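Local coordinates for protein putative nitroreductase (Thermotoga maritima, PDB 1VKW) that probably acts as an oxidoreductase and belongs to the superfamily of FMN-dependent nitroreductases, at residues A18-R22 with V88-T92; G171-S177 with D210-L216; E76-Y80 with D108-I112. Residues are numbered along the deposited sequence.

Contact 1. Residues A18-R22 with V88-T92; sequences AIENR and VLFLT. With SO4 (sulfate ion), chain C.
Two helices meet here through small and branched side chains. Residues 18-22 carry the last part of helix 15-21; Arg22 has extended backbone angles (phi/psi -82/120°), and residues 88-92 are regular helix, part of helix 74-93. The CA atoms of Ala18 and Leu89, and of Arg22 and Thr92, lie nearest, each pair 5.8 Å apart, and 285 Å² is buried.

Leu89 adopts the mt rotamer, which brings CD2 in against the first helix: it lies 3.9 Å from Ile19 CG1 and 4.3 Å from Ala18 CB. Ile19, also mt, directs its CA-CB bond away from helix 74-93 and packs on helix 180-198. One turn on, Thr92 is m, so that Thr92 OG1 folds back to donate a hydrogen bond to Val88 O (2.9 Å) while Thr92 CG2 closes on Ala18 O at 3.3 Å.

Arg22 leaves the backbone with chi1 t, then bends through an off-rotamer chi2 of -139° and chi3 p. Its aliphatic part crosses helix 74-93, with Arg22 CD 3.5 Å from Val88 CG1 and Arg22 CG 3.6 Å from Thr92 OG1. Arg22 NH1 and NH2 then donate to O3 of a sulfate at 3.0 and 3.1 Å; Ser24 and Arg127 bind the same ion.

An arginine and a serine near the N-terminus often hold the FMN phosphate in nitroreductases, so the sulfate, probably from the crystallisation liquor, may mimic it. The helices meet by van der Waals contact, Thr92 satisfying its hydroxyl within its own helix, while the guanidinium binds the sulfate, with Leu154 O as a further partner of Arg22 NH2.

Contact 2. Residues G171-S177 with D210-L216; sequences GELCISS and DTYCLIL
An antiparallel ribbon tied by a cross-strand disulfide forms the centre of a four-stranded sheet of order 1-2-4-3. Strands 172-176 and 211-215 are its inner pair, running at 161° to each other with axes 4.5 Å apart at closest; 594 Å² is buried.

Leu173, the residue most covered, makes a hydrogen-bonded pair with Leu214: Leu173 N to Leu214 O is 3.1 Å and Leu214 N to Leu173 O 2.8 Å. Ile175 and Tyr212 form the next such pair; Ile175 N to Tyr212 O and Tyr212 N to Ile175 O are both 3.0 Å. The side chains of these four residues share one face, against helices 143-153 and 180-198; Leu173 (chi1 t, chi2 p) also sets its CB 4.2 Å from Leu216 CD2. Beyond the strands, Leu216 N donates to Gly171 O (3.3 Å) and Ser177 N to Asp210 O (3.0 Å).

Glu172 lies on the other face, in a non-hydrogen-bonded pair with Ile215. With chi1 m and chi2 t, its carboxylate lies over the partner strand, Glu172 OE1 3.5 Å from Cys213 CB and Glu172 OE2 3.6 Å from Ile215 CG1, and forms a salt bridge with Arg207.

Farther along this face Ser176 OG and Thr211 OG1 share a hydrogen bond of 2.5 Å. Between them and Glu172, Cys213 pairs with Cys174, CA atoms 4.1 Å apart, both chi1 m, and the SG atoms join at 2.1 Å with chi3 106°.

Contact 3. Residues E76-Y80 with D108-I112; sequences ELVEY and DVPYI
The ring of Pro110 rests on one face of Tyr80, a CH-pi contact in which Pro110 CD stands 4.1 Å from the ring centroid, 17° off its normal. Leu77, one helical turn before Tyr80, closes the apolar patch with its CD2 3.6 Å from Pro110 CG; its mt rotamer brings CD2 to the proline. Residues 76-80 are regular helix, whereas 108-112 is an irregular segment leading into strand 112-116, with CA atoms of Leu77 and Pro110 8.0 Å apart.

Tyr80 (chi1 t, chi2 90°) reaches past the proline. Tyr80 CE2 lies 4.4 Å from Tyr111 CB and Tyr80 OH 3.8 Å from Val109 CG1. At the far end Tyr80 OH donates to Tyr111 O at 2.6 Å, a short hydrogen bond from helix to loop backbone; Tyr80 OH is also hydrogen-bonded to Ala68 N.

Helix 74-93 is thereby joined to the connection between strands 97-101 and 112-116, where Tyr80 also touches Trp100 and Tyr67 of strand 64-67, while Leu77 and Tyr111 both meet Val181 of helix 180-198.

How the contacts relate
Contact 1 is the most buried of the three, contact 2 is partly buried and contact 3 lies nearer the surface. Contacts 1 and 3 share helix 74-93, used in its C-terminal and N-terminal parts, and their segments alternate along the chain; their centres are 19 Å apart. Contact 2 follows both in sequence, within the sheet of strands 165-168, 172-176, 211-215 and 203-207, but touches contact 3 where Tyr212 CE1 packs 4.0 Å from Val78 CG1. Helix 180-198 borders all three. Their chemistry diverges: van der Waals packing beside an anion site in contact 1, backbone hydrogen bonds and a covalent bridge in contact 2, and a proline-aromatic contact with one tyrosine hydrogen bond in contact 3.

Contact 1. Residues A18-R22 with V88-T92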
ATOM      1  N   ALA A  18      -6.300  -6.965  -5.361  1.00 28.17           N
ATOM      2  CA  ALA A  18      -6.304  -5.625  -4.746  1.00 26.80           C
ATOM      3  C   ALA A  18      -5.193  -4.731  -5.296  1.00 26.80           C
ATOM      4  O   ALA A  18      -5.433  -3.573  -5.639  1.00 27.41           O
ATOM      5  CB  ALA A  18      -6.181  -5.731  -3.243  1.00 27.70           C
ATOM      6  N   ILE A  19      -3.972  -5.260  -5.378  1.00 26.11           N
ATOM      7  CA  ILE A  19      -2.856  -4.500  -5.940  1.00 25.72           C
ATOM      8  C   ILE A  19      -3.139  -4.144  -7.402  1.00 26.51           C
ATOM      9  O   ILE A  19      -2.933  -3.002  -7.822  1.00 27.31           O
ATOM     10  CB  ILE A  19      -1.522  -5.280  -5.810  1.00 23.50           C
ATOM     11  CG1 ILE A  19      -1.101  -5.367  -4.336  1.00 28.72           C
ATOM     12  CG2 ILE A  19      -0.409  -4.586  -6.637  1.00 23.66           C
ATOM     13  CD1 ILE A  19       0.028  -6.388  -4.037  1.00 28.22           C
ATOM     14  N   GLU A  20      -3.619  -5.115  -8.173  1.00 27.96           N
ATOM     15  CA  GLU A  20      -3.880  -4.897  -9.591  1.00 30.56           C
ATOM     16  C   GLU A  20      -5.063  -3.946  -9.821  1.00 28.80           C
ATOM     17  O   GLU A  20      -5.091  -3.232 -10.819  1.00 28.00           O
ATOM     18  CB  GLU A  20      -4.123  -6.227 -10.321  1.00 31.79           C
ATOM     19  CG  GLU A  20      -3.831  -6.139 -11.814  1.00 41.31           C
ATOM     20  CD  GLU A  20      -4.423  -7.281 -12.624  1.00 38.57           C
ATOM     21  OE1 GLU A  20      -4.747  -8.349 -12.048  1.00 58.58           O
ATOM     22  OE2 GLU A  20      -4.555  -7.108 -13.853  1.00 54.96           O
ATOM     23  N   ASN A  21      -6.033  -3.932  -8.907  1.00 28.29           N
ATOM     24  CA  ASN A  21      -7.199  -3.035  -9.040  1.00 28.17           C
ATOM     25  C   ASN A  21      -7.043  -1.683  -8.340  1.00 26.59           C
ATOM     26  O   ASN A  21      -7.950  -0.853  -8.392  1.00 27.38           O
ATOM     27  CB  ASN A  21      -8.465  -3.717  -8.534  1.00 27.47           C
ATOM     28  CG  ASN A  21      -8.956  -4.795  -9.469  1.00 32.85           C
ATOM     29  OD1 ASN A  21      -8.946  -4.629 -10.691  1.00 34.03           O
ATOM     30  ND2 ASN A  21      -9.406  -5.909  -8.900  1.00 41.67           N
ATOM     31  N   ARG A  22      -5.913  -1.458  -7.687  1.00 26.14           N
ATOM     32  CA  ARG A  22      -5.673  -0.174  -7.025  1.00 26.09           C
ATOM     33  C   ARG A  22      -5.177   0.849  -8.036  1.00 26.79           C
ATOM     34  O   ARG A  22      -4.121   0.658  -8.635  1.00 24.96           O
ATOM     35  CB  ARG A  22      -4.639  -0.297  -5.908  1.00 26.00           C
ATOM     36  CG  ARG A  22      -4.458   1.017  -5.118  1.00 26.19           C
ATOM     37  CD  ARG A  22      -3.042   1.374  -4.756  1.00 28.42           C
ATOM     38  NE  ARG A  22      -2.113   1.311  -5.889  1.00 28.45           N
ATOM     39  CZ  ARG A  22      -1.937   2.263  -6.807  1.00 28.68           C
ATOM     40  NH1 ARG A  22      -2.646   3.385  -6.786  1.00 24.50           N
ATOM     41  NH2 ARG A  22      -1.044   2.081  -7.776  1.00 28.87           N
ATOM     42  N   VAL A  88      -4.888   1.389   2.180  1.00 25.49           N
ATOM     43  CA  VAL A  88      -5.266   1.605   0.770  1.00 26.52           C
ATOM     44  C   VAL A  88      -5.735   0.317   0.124  1.00 25.89           C
ATOM     45  O   VAL A  88      -6.791   0.272  -0.515  1.00 25.36           O
ATOM     46  CB  VAL A  88      -4.085   2.187  -0.055  1.00 26.86           C
ATOM     47  CG1 VAL A  88      -4.339   2.076  -1.563  1.00 28.66           C
ATOM     48  CG2 VAL A  88      -3.843   3.631   0.320  1.00 28.24           C
ATOM     49  N   LEU A  89      -4.950  -0.734   0.301  1.00 25.56           N
ATOM     50  CA  LEU A  89      -5.260  -2.024  -0.297  1.00 26.32           C
ATOM     51  C   LEU A  89      -6.513  -2.648   0.300  1.00 26.08           C
ATOM     52  O   LEU A  89      -7.264  -3.332  -0.393  1.00 26.83           O
ATOM     53  CB  LEU A  89      -4.060  -2.971  -0.153  1.00 27.30           C
ATOM     54  CG  LEU A  89      -2.864  -2.594  -1.028  1.00 28.65           C
ATOM     55  CD1 LEU A  89      -1.690  -3.531  -0.761  1.00 27.91           C
ATOM     56  CD2 LEU A  89      -3.252  -2.606  -2.520  1.00 30.95           C
ATOM     57  N   PHE A  90      -6.739  -2.409   1.584  1.00 26.77           N
ATOM     58  CA  PHE A  90      -7.973  -2.834   2.213  1.00 27.70           C
ATOM     59  C   PHE A  90      -9.174  -2.092   1.602  1.00 28.30           C
ATOM     60  O   PHE A  90     -10.208  -2.698   1.271  1.00 28.86           O
ATOM     61  CB  PHE A  90      -7.898  -2.614   3.722  1.00 27.62           C
ATOM     62  CG  PHE A  90      -9.197  -2.849   4.420  1.00 32.56           C
ATOM     63  CD1 PHE A  90      -9.812  -4.095   4.359  1.00 33.01           C
ATOM     64  CD2 PHE A  90      -9.824  -1.825   5.124  1.00 32.45           C
ATOM     65  CE1 PHE A  90     -11.017  -4.319   5.004  1.00 30.57           C
ATOM     66  CE2 PHE A  90     -11.026  -2.046   5.760  1.00 31.61           C
ATOM     67  CZ  PHE A  90     -11.626  -3.294   5.696  1.00 31.15           C
ATOM     68  N   LEU A  91      -9.034  -0.781   1.452  1.00 27.39           N
ATOM     69  CA  LEU A  91     -10.099   0.042   0.884  1.00 27.18           C
ATOM     70  C   LEU A  91     -10.385  -0.344  -0.569  1.00 26.65           C
ATOM     71  O   LEU A  91     -11.546  -0.371  -0.983  1.00 25.01           O
ATOM     72  CB  LEU A  91      -9.741   1.528   0.982  1.00 27.85           C
ATOM     73  CG  LEU A  91      -9.782   2.161   2.381  1.00 26.34           C
ATOM     74  CD1 LEU A  91      -9.223   3.579   2.342  1.00 30.02           C
ATOM     75  CD2 LEU A  91     -11.187   2.165   2.935  1.00 30.65           C
ATOM     76  N   THR A  92      -9.323  -0.640  -1.326  1.00 25.68           N
ATOM     77  CA  THR A  92      -9.445  -1.135  -2.697  1.00 26.47           C
ATOM     78  C   THR A  92     -10.318  -2.386  -2.746  1.00 28.29           C
ATOM     79  O   THR A  92     -11.249  -2.478  -3.555  1.00 28.68           O
ATOM     80  CB  THR A  92      -8.054  -1.474  -3.287  1.00 26.44           C
ATOM     81  OG1 THR A  92      -7.218  -0.309  -3.304  1.00 27.54           O
ATOM     82  CG2 THR A  92      -8.163  -1.865  -4.748  1.00 26.37           C
TER
HETATM   83  S   SO4 C 208      -1.331   5.013 -10.180  1.00 43.47           S
HETATM   84  O1  SO4 C 208      -0.578   6.113 -10.761  1.00 46.74           O
HETATM   85  O2  SO4 C 208      -0.866   3.767 -10.751  1.00 40.65           O
HETATM   86  O3  SO4 C 208      -1.152   5.048  -8.740  1.00 38.22           O
HETATM   87  O4  SO4 C 208      -2.752   5.159 -10.503  1.00 45.81           O

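Contact 2. Residues G171-S177 with D210-L216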
ATOM      1  N   GLY A 171      17.728 -15.541  -0.031  1.00 35.28           N
ATOM      2  CA  GLY A 171      16.852 -15.523   1.146  1.00 34.94           C
ATOM      3  C   GLY A 171      15.956 -14.288   1.294  1.00 33.74           C
ATOM      4  O   GLY A 171      14.932 -14.329   1.971  1.00 32.75           O
ATOM      5  N   GLU A 172      16.338 -13.189   0.659  1.00 32.09           N
ATOM      6  CA  GLU A 172      15.728 -11.885   0.940  1.00 31.73           C
ATOM      7  C   GLU A 172      15.477 -11.083  -0.310  1.00 32.06           C
ATOM      8  O   GLU A 172      16.139 -11.277  -1.325  1.00 32.85           O
ATOM      9  CB  GLU A 172      16.638 -11.056   1.846  1.00 31.93           C
ATOM     10  CG  GLU A 172      17.144 -11.795   3.059  1.00 31.71           C
ATOM     11  CD  GLU A 172      17.972 -10.932   3.976  1.00 32.75           C
ATOM     12  OE1 GLU A 172      18.304  -9.780   3.616  1.00 40.57           O
ATOM     13  OE2 GLU A 172      18.283 -11.418   5.072  1.00 36.82           O
ATOM     14  N   LEU A 173      14.521 -10.170  -0.202  1.00 31.35           N
ATOM     15  CA  LEU A 173      14.210  -9.195  -1.241  1.00 32.66           C
ATOM     16  C   LEU A 173      14.427  -7.872  -0.555  1.00 30.79           C
ATOM     17  O   LEU A 173      13.859  -7.627   0.510  1.00 29.95           O
ATOM     18  CB  LEU A 173      12.762  -9.339  -1.724  1.00 32.42           C
ATOM     19  CG  LEU A 173      12.295  -8.684  -3.030  1.00 35.10           C
ATOM     20  CD1 LEU A 173      13.192  -8.986  -4.228  1.00 35.41           C
ATOM     21  CD2 LEU A 173      10.890  -9.175  -3.327  1.00 38.26           C
ATOM     22  N   CYS A 174      15.328  -7.075  -1.116  1.00 30.48           N
ATOM     23  CA  CYS A 174      15.703  -5.784  -0.545  1.00 32.78           C
ATOM     24  C   CYS A 174      15.234  -4.644  -1.430  1.00 31.92           C
ATOM     25  O   CYS A 174      15.435  -4.678  -2.636  1.00 32.64           O
ATOM     26  CB  CYS A 174      17.216  -5.717  -0.362  1.00 34.17           C
ATOM     27  SG  CYS A 174      17.852  -6.973   0.783  1.00 42.34           S
ATOM     28  N   ILE A 175      14.605  -3.645  -0.812  1.00 30.11           N
ATOM     29  CA  ILE A 175      14.161  -2.437  -1.487  1.00 30.77           C
ATOM     30  C   ILE A 175      14.870  -1.244  -0.858  1.00 29.78           C
ATOM     31  O   ILE A 175      14.795  -1.048   0.360  1.00 28.07           O
ATOM     32  CB  ILE A 175      12.643  -2.259  -1.326  1.00 30.72           C
ATOM     33  CG1 ILE A 175      11.901  -3.470  -1.898  1.00 30.66           C
ATOM     34  CG2 ILE A 175      12.179  -0.972  -2.001  1.00 31.64           C
ATOM     35  CD1 ILE A 175      10.435  -3.492  -1.540  1.00 34.37           C
ATOM     36  N   SER A 176      15.547  -0.458  -1.692  1.00 29.41           N
ATOM     37  CA  SER A 176      16.202   0.777  -1.268  1.00 29.58           C
ATOM     38  C   SER A 176      15.564   1.973  -1.965  1.00 31.17           C
ATOM     39  O   SER A 176      15.206   1.897  -3.152  1.00 29.30           O
ATOM     40  CB  SER A 176      17.689   0.745  -1.615  1.00 30.94           C
ATOM     41  OG  SER A 176      18.300  -0.470  -1.207  1.00 35.42           O
ATOM     42  N   SER A 177      15.429   3.068  -1.222  1.00 30.09           N
ATOM     43  CA  SER A 177      14.908   4.326  -1.745  1.00 30.10           C
ATOM     44  C   SER A 177      15.328   5.504  -0.868  1.00 29.92           C
ATOM     45  O   SER A 177      15.458   5.363   0.341  1.00 30.43           O
ATOM     46  CB  SER A 177      13.384   4.287  -1.786  1.00 31.14           C
ATOM     47  OG  SER A 177      12.869   5.447  -2.406  1.00 29.36           O
ATOM     48  N   ASP A 210      19.071   3.354   3.950  1.00 34.22           N
ATOM     49  CA  ASP A 210      17.884   3.542   3.102  1.00 34.34           C
ATOM     50  C   ASP A 210      17.362   2.267   2.448  1.00 32.25           C
ATOM     51  O   ASP A 210      16.762   2.319   1.380  1.00 30.37           O
ATOM     52  CB  ASP A 210      18.194   4.590   2.033  1.00 35.99           C
ATOM     53  CG  ASP A 210      19.271   4.138   1.053  1.00 42.87           C
ATOM     54  OD1 ASP A 210      19.822   3.026   1.185  1.00 42.79           O
ATOM     55  OD2 ASP A 210      19.626   4.850   0.100  1.00 57.38           O
ATOM     56  N   THR A 211      17.574   1.132   3.111  1.00 30.97           N
ATOM     57  CA  THR A 211      17.167  -0.162   2.591  1.00 30.79           C
ATOM     58  C   THR A 211      16.404  -0.914   3.657  1.00 30.79           C
ATOM     59  O   THR A 211      16.769  -0.875   4.830  1.00 30.45           O
ATOM     60  CB  THR A 211      18.396  -0.983   2.168  1.00 30.34           C
ATOM     61  OG1 THR A 211      19.105  -0.278   1.153  1.00 32.17           O
ATOM     62  CG2 THR A 211      17.994  -2.321   1.478  1.00 32.96           C
ATOM     63  N   TYR A 212      15.353  -1.599   3.230  1.00 29.97           N
ATOM     64  CA  TYR A 212      14.639  -2.541   4.081  1.00 30.20           C
ATOM     65  C   TYR A 212      14.607  -3.855   3.333  1.00 31.95           C
ATOM     66  O   TYR A 212      14.301  -3.879   2.144  1.00 30.26           O
ATOM     67  CB  TYR A 212      13.228  -2.048   4.380  1.00 32.13           C
ATOM     68  CG  TYR A 212      13.172  -1.086   5.540  1.00 28.59           C
ATOM     69  CD1 TYR A 212      13.524   0.248   5.378  1.00 33.85           C
ATOM     70  CD2 TYR A 212      12.790  -1.513   6.805  1.00 33.11           C
ATOM     71  CE1 TYR A 212      13.490   1.137   6.442  1.00 34.10           C
ATOM     72  CE2 TYR A 212      12.742  -0.631   7.876  1.00 36.22           C
ATOM     73  CZ  TYR A 212      13.088   0.694   7.689  1.00 35.99           C
ATOM     74  OH  TYR A 212      13.059   1.577   8.753  1.00 37.43           O
ATOM     75  N   CYS A 213      14.969  -4.930   4.028  1.00 32.47           N
ATOM     76  CA  CYS A 213      14.971  -6.259   3.448  1.00 34.44           C
ATOM     77  C   CYS A 213      13.880  -7.092   4.069  1.00 33.01           C
ATOM     78  O   CYS A 213      13.577  -6.978   5.261  1.00 33.19           O
ATOM     79  CB  CYS A 213      16.323  -6.955   3.638  1.00 34.65           C
ATOM     80  SG  CYS A 213      17.673  -6.208   2.685  1.00 43.65           S
ATOM     81  N   LEU A 214      13.297  -7.931   3.229  1.00 32.73           N
ATOM     82  CA  LEU A 214      12.273  -8.855   3.626  1.00 35.47           C
ATOM     83  C   LEU A 214      12.882 -10.244   3.623  1.00 32.13           C
ATOM     84  O   LEU A 214      13.335 -10.714   2.582  1.00 29.69           O
ATOM     85  CB  LEU A 214      11.143  -8.796   2.604  1.00 36.50           C
ATOM     86  CG  LEU A 214       9.739  -9.127   3.059  1.00 43.37           C
ATOM     87  CD1 LEU A 214       9.276  -8.102   4.081  1.00 46.56           C
ATOM     88  CD2 LEU A 214       8.824  -9.135   1.829  1.00 42.48           C
ATOM     89  N   ILE A 215      12.919 -10.892   4.782  1.00 30.17           N
ATOM     90  CA  ILE A 215      13.270 -12.303   4.815  1.00 31.52           C
ATOM     91  C   ILE A 215      11.987 -13.053   4.417  1.00 31.16           C
ATOM     92  O   ILE A 215      11.014 -13.081   5.164  1.00 30.78           O
ATOM     93  CB  ILE A 215      13.806 -12.740   6.187  1.00 29.89           C
ATOM     94  CG1 ILE A 215      15.039 -11.905   6.566  1.00 34.45           C
ATOM     95  CG2 ILE A 215      14.208 -14.197   6.153  1.00 30.64           C
ATOM     96  CD1 ILE A 215      15.464 -12.068   8.011  1.00 33.41           C
ATOM     97  N   LEU A 216      12.014 -13.650   3.234  1.00 31.64           N
ATOM     98  CA  LEU A 216      10.804 -14.093   2.545  1.00 33.11           C
ATOM     99  C   LEU A 216      10.140 -15.315   3.142  1.00 33.79           C
ATOM    100  O   LEU A 216       8.925 -15.338   3.301  1.00 35.72           O
ATOM    101  CB  LEU A 216      11.124 -14.374   1.073  1.00 33.63           C
ATOM    102  CG  LEU A 216      11.501 -13.107   0.297  1.00 35.43           C
ATOM    103  CD1 LEU A 216      12.203 -13.468  -1.002  1.00 43.58           C
ATOM    104  CD2 LEU A 216      10.286 -12.250   0.044  1.00 45.20           C
TER

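Contact 3. Residues E76-Y80 with D108-I112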
ATOM      1  N   GLU A  76      10.161   6.636  10.546  1.00 27.60           N
ATOM      2  CA  GLU A  76       8.755   6.908  10.847  1.00 28.28           C
ATOM      3  C   GLU A  76       7.951   7.121   9.573  1.00 26.52           C
ATOM      4  O   GLU A  76       6.766   6.787   9.523  1.00 27.06           O
ATOM      5  CB  GLU A  76       8.595   8.119  11.767  1.00 28.71           C
ATOM      6  CG  GLU A  76       9.080   7.902  13.198  1.00 34.67           C
ATOM      7  CD  GLU A  76      10.470   8.449  13.452  1.00 37.12           C
ATOM      8  OE1 GLU A  76      11.454   7.878  12.935  1.00 35.77           O
ATOM      9  OE2 GLU A  76      10.582   9.453  14.186  1.00 45.10           O
ATOM     10  N   LEU A  77       8.583   7.686   8.551  1.00 25.46           N
ATOM     11  CA  LEU A  77       7.908   7.889   7.272  1.00 25.77           C
ATOM     12  C   LEU A  77       7.750   6.577   6.480  1.00 26.58           C
ATOM     13  O   LEU A  77       6.742   6.385   5.806  1.00 26.57           O
ATOM     14  CB  LEU A  77       8.628   8.950   6.442  1.00 25.92           C
ATOM     15  CG  LEU A  77       8.413  10.390   6.918  1.00 25.94           C
ATOM     16  CD1 LEU A  77       9.391  11.309   6.225  1.00 26.05           C
ATOM     17  CD2 LEU A  77       6.981  10.853   6.687  1.00 27.09           C
ATOM     18  N   VAL A  78       8.736   5.685   6.561  1.00 26.04           N
ATOM     19  CA  VAL A  78       8.590   4.319   6.009  1.00 25.79           C
ATOM     20  C   VAL A  78       7.383   3.641   6.670  1.00 27.39           C
ATOM     21  O   VAL A  78       6.565   3.016   5.990  1.00 24.20           O
ATOM     22  CB  VAL A  78       9.888   3.476   6.186  1.00 26.65           C
ATOM     23  CG1 VAL A  78       9.671   2.021   5.823  1.00 26.81           C
ATOM     24  CG2 VAL A  78      10.992   4.024   5.331  1.00 22.98           C
ATOM     25  N   GLU A  79       7.274   3.794   7.991  1.00 26.95           N
ATOM     26  CA  GLU A  79       6.143   3.295   8.766  1.00 29.24           C
ATOM     27  C   GLU A  79       4.830   3.832   8.222  1.00 29.03           C
ATOM     28  O   GLU A  79       3.875   3.075   8.053  1.00 31.53           O
ATOM     29  CB  GLU A  79       6.293   3.702  10.249  1.00 30.52           C
ATOM     30  CG  GLU A  79       5.440   2.896  11.216  1.00 32.75           C
ATOM     31  CD  GLU A  79       5.919   1.460  11.346  1.00 36.50           C
ATOM     32  OE1 GLU A  79       6.947   1.231  12.023  1.00 39.52           O
ATOM     33  OE2 GLU A  79       5.270   0.564  10.776  1.00 29.57           O
ATOM     34  N   TYR A  80       4.784   5.141   7.963  1.00 30.38           N
ATOM     35  CA  TYR A  80       3.585   5.785   7.419  1.00 29.83           C
ATOM     36  C   TYR A  80       3.188   5.167   6.072  1.00 29.09           C
ATOM     37  O   TYR A  80       2.034   4.779   5.871  1.00 28.08           O
ATOM     38  CB  TYR A  80       3.783   7.304   7.295  1.00 31.24           C
ATOM     39  CG  TYR A  80       2.474   8.065   7.162  1.00 31.25           C
ATOM     40  CD1 TYR A  80       1.802   8.529   8.284  1.00 33.96           C
ATOM     41  CD2 TYR A  80       1.892   8.291   5.917  1.00 34.94           C
ATOM     42  CE1 TYR A  80       0.596   9.206   8.174  1.00 32.55           C
ATOM     43  CE2 TYR A  80       0.679   8.980   5.798  1.00 33.32           C
ATOM     44  CZ  TYR A  80       0.036   9.429   6.934  1.00 33.40           C
ATOM     45  OH  TYR A  80      -1.166  10.105   6.838  1.00 28.67           O
ATOM     46  N   ASP A 108       1.587  18.389  10.550  1.00 45.46           N
ATOM     47  CA  ASP A 108       2.444  17.273  10.953  1.00 44.67           C
ATOM     48  C   ASP A 108       1.987  15.959  10.311  1.00 42.91           C
ATOM     49  O   ASP A 108       2.284  14.877  10.821  1.00 44.08           O
ATOM     50  CB  ASP A 108       2.445  17.137  12.477  1.00 44.90           C
ATOM     51  N   VAL A 109       1.276  16.068   9.192  1.00 40.46           N
ATOM     52  CA  VAL A 109       0.775  14.914   8.452  1.00 39.19           C
ATOM     53  C   VAL A 109       1.449  14.925   7.071  1.00 38.82           C
ATOM     54  O   VAL A 109       1.301  15.896   6.330  1.00 38.87           O
ATOM     55  CB  VAL A 109      -0.774  14.957   8.332  1.00 38.40           C
ATOM     56  CG1 VAL A 109      -1.308  13.835   7.457  1.00 36.23           C
ATOM     57  CG2 VAL A 109      -1.410  14.880   9.708  1.00 38.77           C
ATOM     58  N   PRO A 110       2.193  13.870   6.727  1.00 38.73           N
ATOM     59  CA  PRO A 110       2.927  13.838   5.452  1.00 38.63           C
ATOM     60  C   PRO A 110       2.004  13.787   4.229  1.00 37.59           C
ATOM     61  O   PRO A 110       2.193  14.531   3.265  1.00 36.86           O
ATOM     62  CB  PRO A 110       3.761  12.545   5.544  1.00 39.13           C
ATOM     63  CG  PRO A 110       3.624  12.049   6.940  1.00 39.23           C
ATOM     64  CD  PRO A 110       2.384  12.629   7.503  1.00 38.73           C
ATOM     65  N   TYR A 111       1.023  12.897   4.279  1.00 36.36           N
ATOM     66  CA  TYR A 111       0.064  12.742   3.202  1.00 36.60           C
ATOM     67  C   TYR A 111      -1.298  12.399   3.788  1.00 35.40           C
ATOM     68  O   TYR A 111      -1.384  11.831   4.877  1.00 35.13           O
ATOM     69  CB  TYR A 111       0.488  11.605   2.259  1.00 37.88           C
ATOM     70  CG  TYR A 111       1.818  11.799   1.559  1.00 38.42           C
ATOM     71  CD1 TYR A 111       1.887  12.403   0.307  1.00 39.94           C
ATOM     72  CD2 TYR A 111       3.003  11.355   2.137  1.00 40.56           C
ATOM     73  CE1 TYR A 111       3.107  12.572  -0.347  1.00 43.35           C
ATOM     74  CE2 TYR A 111       4.228  11.521   1.497  1.00 43.07           C
ATOM     75  CZ  TYR A 111       4.276  12.127   0.255  1.00 45.11           C
ATOM     76  OH  TYR A 111       5.490  12.296  -0.380  1.00 43.77           O
ATOM     77  N   ILE A 112      -2.358  12.738   3.070  1.00 33.71           N
ATOM     78  CA  ILE A 112      -3.652  12.130   3.348  1.00 34.24           C
ATOM     79  C   ILE A 112      -3.911  11.061   2.290  1.00 34.20           C
ATOM     80  O   ILE A 112      -3.285  11.048   1.228  1.00 35.49           O
ATOM     81  CB  ILE A 112      -4.801  13.173   3.414  1.00 33.82           C
ATOM     82  CG1 ILE A 112      -5.041  13.840   2.058  1.00 34.59           C
ATOM     83  CG2 ILE A 112      -4.504  14.217   4.479  1.00 34.68           C
ATOM     84  CD1 ILE A 112      -6.267  14.727   2.005  1.00 33.65           C
TER